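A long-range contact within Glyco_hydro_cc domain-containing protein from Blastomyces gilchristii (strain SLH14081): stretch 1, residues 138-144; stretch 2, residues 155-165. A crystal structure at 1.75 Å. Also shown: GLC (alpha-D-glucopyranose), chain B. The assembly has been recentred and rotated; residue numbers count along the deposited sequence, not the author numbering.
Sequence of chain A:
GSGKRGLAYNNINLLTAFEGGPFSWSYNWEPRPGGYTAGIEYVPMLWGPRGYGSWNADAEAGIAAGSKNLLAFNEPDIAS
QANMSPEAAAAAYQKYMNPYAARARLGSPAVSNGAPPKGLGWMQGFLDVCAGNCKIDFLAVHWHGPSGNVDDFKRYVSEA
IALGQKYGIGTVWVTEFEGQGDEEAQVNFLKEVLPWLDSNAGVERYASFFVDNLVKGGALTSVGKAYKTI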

# COMPACT_ATOMS: atom_id res chain seq x y z
N PHE A 138 10.41 3.16 -2.17
CA PHE A 138 9.74 1.82 -2.13
C PHE A 138 8.63 1.76 -3.17
O PHE A 138 8.09 2.81 -3.49
CB PHE A 138 9.26 1.54 -0.70
CG PHE A 138 8.17 2.45 -0.21
CD1 PHE A 138 6.83 2.14 -0.42
CD2 PHE A 138 8.47 3.60 0.50
CE1 PHE A 138 5.83 2.98 0.03
CE2 PHE A 138 7.47 4.46 0.94
CZ PHE A 138 6.14 4.14 0.72
N LEU A 139 8.44 0.61 -3.80
CA LEU A 139 7.29 0.32 -4.69
C LEU A 139 6.08 -0.01 -3.82
O LEU A 139 6.25 -0.71 -2.87
CB LEU A 139 7.56 -0.88 -5.61
CG LEU A 139 8.78 -0.80 -6.53
CD1 LEU A 139 8.73 -1.90 -7.59
CD2 LEU A 139 8.86 0.56 -7.22
N ALA A 140 4.90 0.42 -4.25
CA ALA A 140 3.62 0.01 -3.67
C ALA A 140 2.99 -0.92 -4.70
O ALA A 140 2.96 -0.57 -5.90
CB ALA A 140 2.76 1.20 -3.35
N VAL A 141 2.52 -2.09 -4.28
CA VAL A 141 1.77 -3.03 -5.17
C VAL A 141 0.53 -3.60 -4.46
O VAL A 141 0.44 -3.60 -3.21
CB VAL A 141 2.68 -4.20 -5.59
CG1 VAL A 141 3.95 -3.68 -6.31
CG2 VAL A 141 2.98 -5.09 -4.39
N HIS A 142 -0.39 -4.14 -5.24
CA HIS A 142 -1.65 -4.73 -4.75
C HIS A 142 -1.87 -6.12 -5.33
O HIS A 142 -1.61 -6.23 -6.52
CB HIS A 142 -2.82 -3.96 -5.27
CG HIS A 142 -2.96 -2.59 -4.75
ND1 HIS A 142 -3.89 -1.77 -5.25
CD2 HIS A 142 -2.29 -1.92 -3.80
CE1 HIS A 142 -3.87 -0.63 -4.59
NE2 HIS A 142 -2.88 -0.67 -3.69
N TRP A 143 -2.42 -7.10 -4.57
CA TRP A 143 -2.79 -8.42 -5.12
C TRP A 143 -4.18 -8.83 -4.58
O TRP A 143 -4.33 -8.84 -3.34
CB TRP A 143 -1.71 -9.45 -4.82
CG TRP A 143 -2.02 -10.75 -5.48
CD1 TRP A 143 -1.71 -11.14 -6.75
CD2 TRP A 143 -2.84 -11.79 -4.93
NE1 TRP A 143 -2.20 -12.40 -7.00
CE2 TRP A 143 -2.91 -12.82 -5.90
CE3 TRP A 143 -3.49 -11.97 -3.71
CZ2 TRP A 143 -3.58 -14.01 -5.65
CZ3 TRP A 143 -4.15 -13.15 -3.47
CH2 TRP A 143 -4.21 -14.16 -4.44
N HIS A 144 -5.17 -9.01 -5.46
CA HIS A 144 -6.51 -9.55 -5.13
C HIS A 144 -6.71 -10.82 -5.97
O HIS A 144 -6.34 -10.84 -7.15
CB HIS A 144 -7.64 -8.59 -5.43
CG HIS A 144 -7.57 -7.30 -4.66
ND1 HIS A 144 -8.56 -6.94 -3.75
CD2 HIS A 144 -6.68 -6.29 -4.70
CE1 HIS A 144 -8.26 -5.77 -3.23
NE2 HIS A 144 -7.12 -5.36 -3.78
N ARG A 155 4.62 -15.00 -6.11
CA ARG A 155 5.36 -14.84 -7.38
C ARG A 155 5.32 -13.35 -7.72
O ARG A 155 6.40 -12.70 -7.94
CB ARG A 155 4.66 -15.75 -8.42
CG ARG A 155 5.11 -15.60 -9.87
CD ARG A 155 4.71 -14.29 -10.55
NE ARG A 155 3.26 -14.02 -10.63
CZ ARG A 155 2.69 -12.93 -11.19
NH1 ARG A 155 3.44 -11.97 -11.70
NH2 ARG A 155 1.37 -12.81 -11.20
N TYR A 156 4.09 -12.83 -7.70
CA TYR A 156 3.76 -11.42 -7.98
C TYR A 156 4.65 -10.54 -7.09
O TYR A 156 5.25 -9.59 -7.55
CB TYR A 156 2.27 -11.16 -7.76
CG TYR A 156 1.93 -9.70 -7.89
CD1 TYR A 156 1.77 -9.11 -9.13
CD2 TYR A 156 1.77 -8.89 -6.77
CE1 TYR A 156 1.48 -7.77 -9.27
CE2 TYR A 156 1.51 -7.54 -6.90
CZ TYR A 156 1.36 -6.97 -8.14
OH TYR A 156 1.03 -5.65 -8.25
N VAL A 157 4.67 -10.83 -5.79
CA VAL A 157 5.38 -9.97 -4.79
C VAL A 157 6.89 -10.02 -5.09
O VAL A 157 7.56 -8.95 -5.09
CB VAL A 157 5.06 -10.41 -3.35
CG1 VAL A 157 5.85 -9.59 -2.36
CG2 VAL A 157 3.57 -10.30 -3.06
N SER A 158 7.40 -11.21 -5.34
CA SER A 158 8.80 -11.43 -5.75
C SER A 158 9.07 -10.68 -7.05
O SER A 158 10.05 -9.98 -7.10
CB SER A 158 9.08 -12.87 -5.86
OG SER A 158 8.56 -13.52 -4.71
N GLU A 159 8.18 -10.79 -8.02
CA GLU A 159 8.35 -10.11 -9.33
C GLU A 159 8.37 -8.59 -9.10
O GLU A 159 9.19 -7.90 -9.77
CB GLU A 159 7.24 -10.55 -10.29
CG GLU A 159 7.60 -10.40 -11.76
CD GLU A 159 6.88 -11.41 -12.64
OE1 GLU A 159 5.71 -11.73 -12.33
OE2 GLU A 159 7.52 -11.90 -13.63
N ALA A 160 7.54 -8.09 -8.18
CA ALA A 160 7.51 -6.65 -7.83
C ALA A 160 8.86 -6.28 -7.22
O ALA A 160 9.43 -5.25 -7.59
CB ALA A 160 6.37 -6.35 -6.90
N ILE A 161 9.37 -7.12 -6.32
CA ILE A 161 10.67 -6.90 -5.63
C ILE A 161 11.81 -6.89 -6.66
O ILE A 161 12.67 -6.01 -6.59
CB ILE A 161 10.90 -7.98 -4.55
CG1 ILE A 161 9.92 -7.83 -3.39
CG2 ILE A 161 12.34 -7.92 -4.10
CD1 ILE A 161 9.74 -9.05 -2.51
N ALA A 162 11.83 -7.89 -7.55
CA ALA A 162 12.84 -8.05 -8.60
C ALA A 162 12.73 -6.79 -9.46
O ALA A 162 13.77 -6.12 -9.69
CB ALA A 162 12.58 -9.33 -9.37
N LEU A 163 11.52 -6.42 -9.85
CA LEU A 163 11.33 -5.24 -10.73
C LEU A 163 11.93 -3.99 -10.05
O LEU A 163 12.74 -3.29 -10.71
CB LEU A 163 9.86 -5.02 -11.08
CG LEU A 163 9.65 -3.82 -11.99
CD1 LEU A 163 10.45 -3.97 -13.30
CD2 LEU A 163 8.17 -3.59 -12.28
N GLY A 164 11.60 -3.74 -8.78
CA GLY A 164 12.09 -2.58 -8.00
C GLY A 164 13.62 -2.53 -7.92
O GLY A 164 14.22 -1.43 -8.16
N GLN A 165 14.24 -3.67 -7.62
CA GLN A 165 15.72 -3.79 -7.46
C GLN A 165 16.41 -3.51 -8.80
O GLN A 165 17.38 -2.73 -8.77
CB GLN A 165 16.05 -5.13 -6.80
CG GLN A 165 15.50 -5.14 -5.38
CD GLN A 165 15.71 -6.42 -4.62
OE1 GLN A 165 16.28 -7.38 -5.13
NE2 GLN A 165 15.23 -6.44 -3.38
C1 GLC B . -8.61 -2.05 -5.50
C2 GLC B . -8.79 -0.53 -5.37
C3 GLC B . -10.11 -0.20 -4.66
C4 GLC B . -11.27 -0.97 -5.35
C5 GLC B . -10.96 -2.43 -5.52
C6 GLC B . -12.05 -3.27 -6.21
O1 GLC B . -8.60 -2.74 -4.24
O2 GLC B . -7.76 0.19 -4.66
O3 GLC B . -10.30 1.21 -4.67
O4 GLC B . -12.38 -0.93 -4.51
O5 GLC B . -9.74 -2.52 -6.27
O6 GLC B . -12.65 -2.41 -7.13

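This is a strand packed against a helix through van der Waals contact, mostly of side chains, with no hydrogen bond or salt bridge between the two stretches. The first stretch is a β-strand that continues later in the chain, and residues 155-165 belong to an α-helix. Their directions differ by 149°, so the two run roughly antiparallel. The axes come within 9.0 Å, close enough for side chains to fill the space between them. The register agrees with the antiparallel direction: Leu139 lies near Gly164, Val141 near Ala160, and Trp143 near Tyr156. Strand residues two apart thus match helix residues four apart.

Alternation in the strand selects Leu139, Val141 and Trp143, whose CA-to-CB bonds point toward the helix. The helix answers with Tyr156, Ala160 and Gly164, spaced one turn apart. Its backbone is regular, as in the bonds from Ala160 N to Tyr156 O at 2.8 Å and from Gly164 N to Ala160 O at 2.9 Å.

At one end, Leu139 uses the space left by a glycine. Leu139 CD1 sits 3.5 Å from Gly164 CA and 3.4 Å from Ala160 O. A CB on Gly164 would point toward the strand and fall about 3.0 Å from Leu139 CD1, a tight fit. In the middle, two small side chains meet, with Val141 CG1 3.7 Å from Ala160 CB. This is a plain van der Waals contact between apolar groups.

Tyr156 has the largest area covered by the strand. Its ring reaches past Trp143 toward Val141, with Trp143 CB 4.0 Å from Tyr156 CD2 and Val141 CB 3.8 Å from Tyr156 CE2. The five-membered ring of Trp143 and the ring of Tyr156 form an oblique aromatic pair. Their centroids are 5.6 Å apart and their planes meet at 44°. The hydroxyl ends near the strand backbone, with Tyr156 OH 3.2 Å from His142 O, but the two are not hydrogen-bonded. Tyr156 OH finds its hydrogen bond elsewhere in the structure.

The CA-to-CB bond of His142 points away from the helix. The sugar lies near this histidine and His144: His144 NE2 is 3.0 Å from GLC O1, and His142 CE1 is 4.0 Å from GLC O2. On the exposed part of the helix, Arg155 and Glu159 form a salt bridge one turn apart. Its hydrogen bond from Arg155 NH1 to Glu159 OE1 is very short, at 2.4 Å. This pairing lies within the helix and does not join it to the strand.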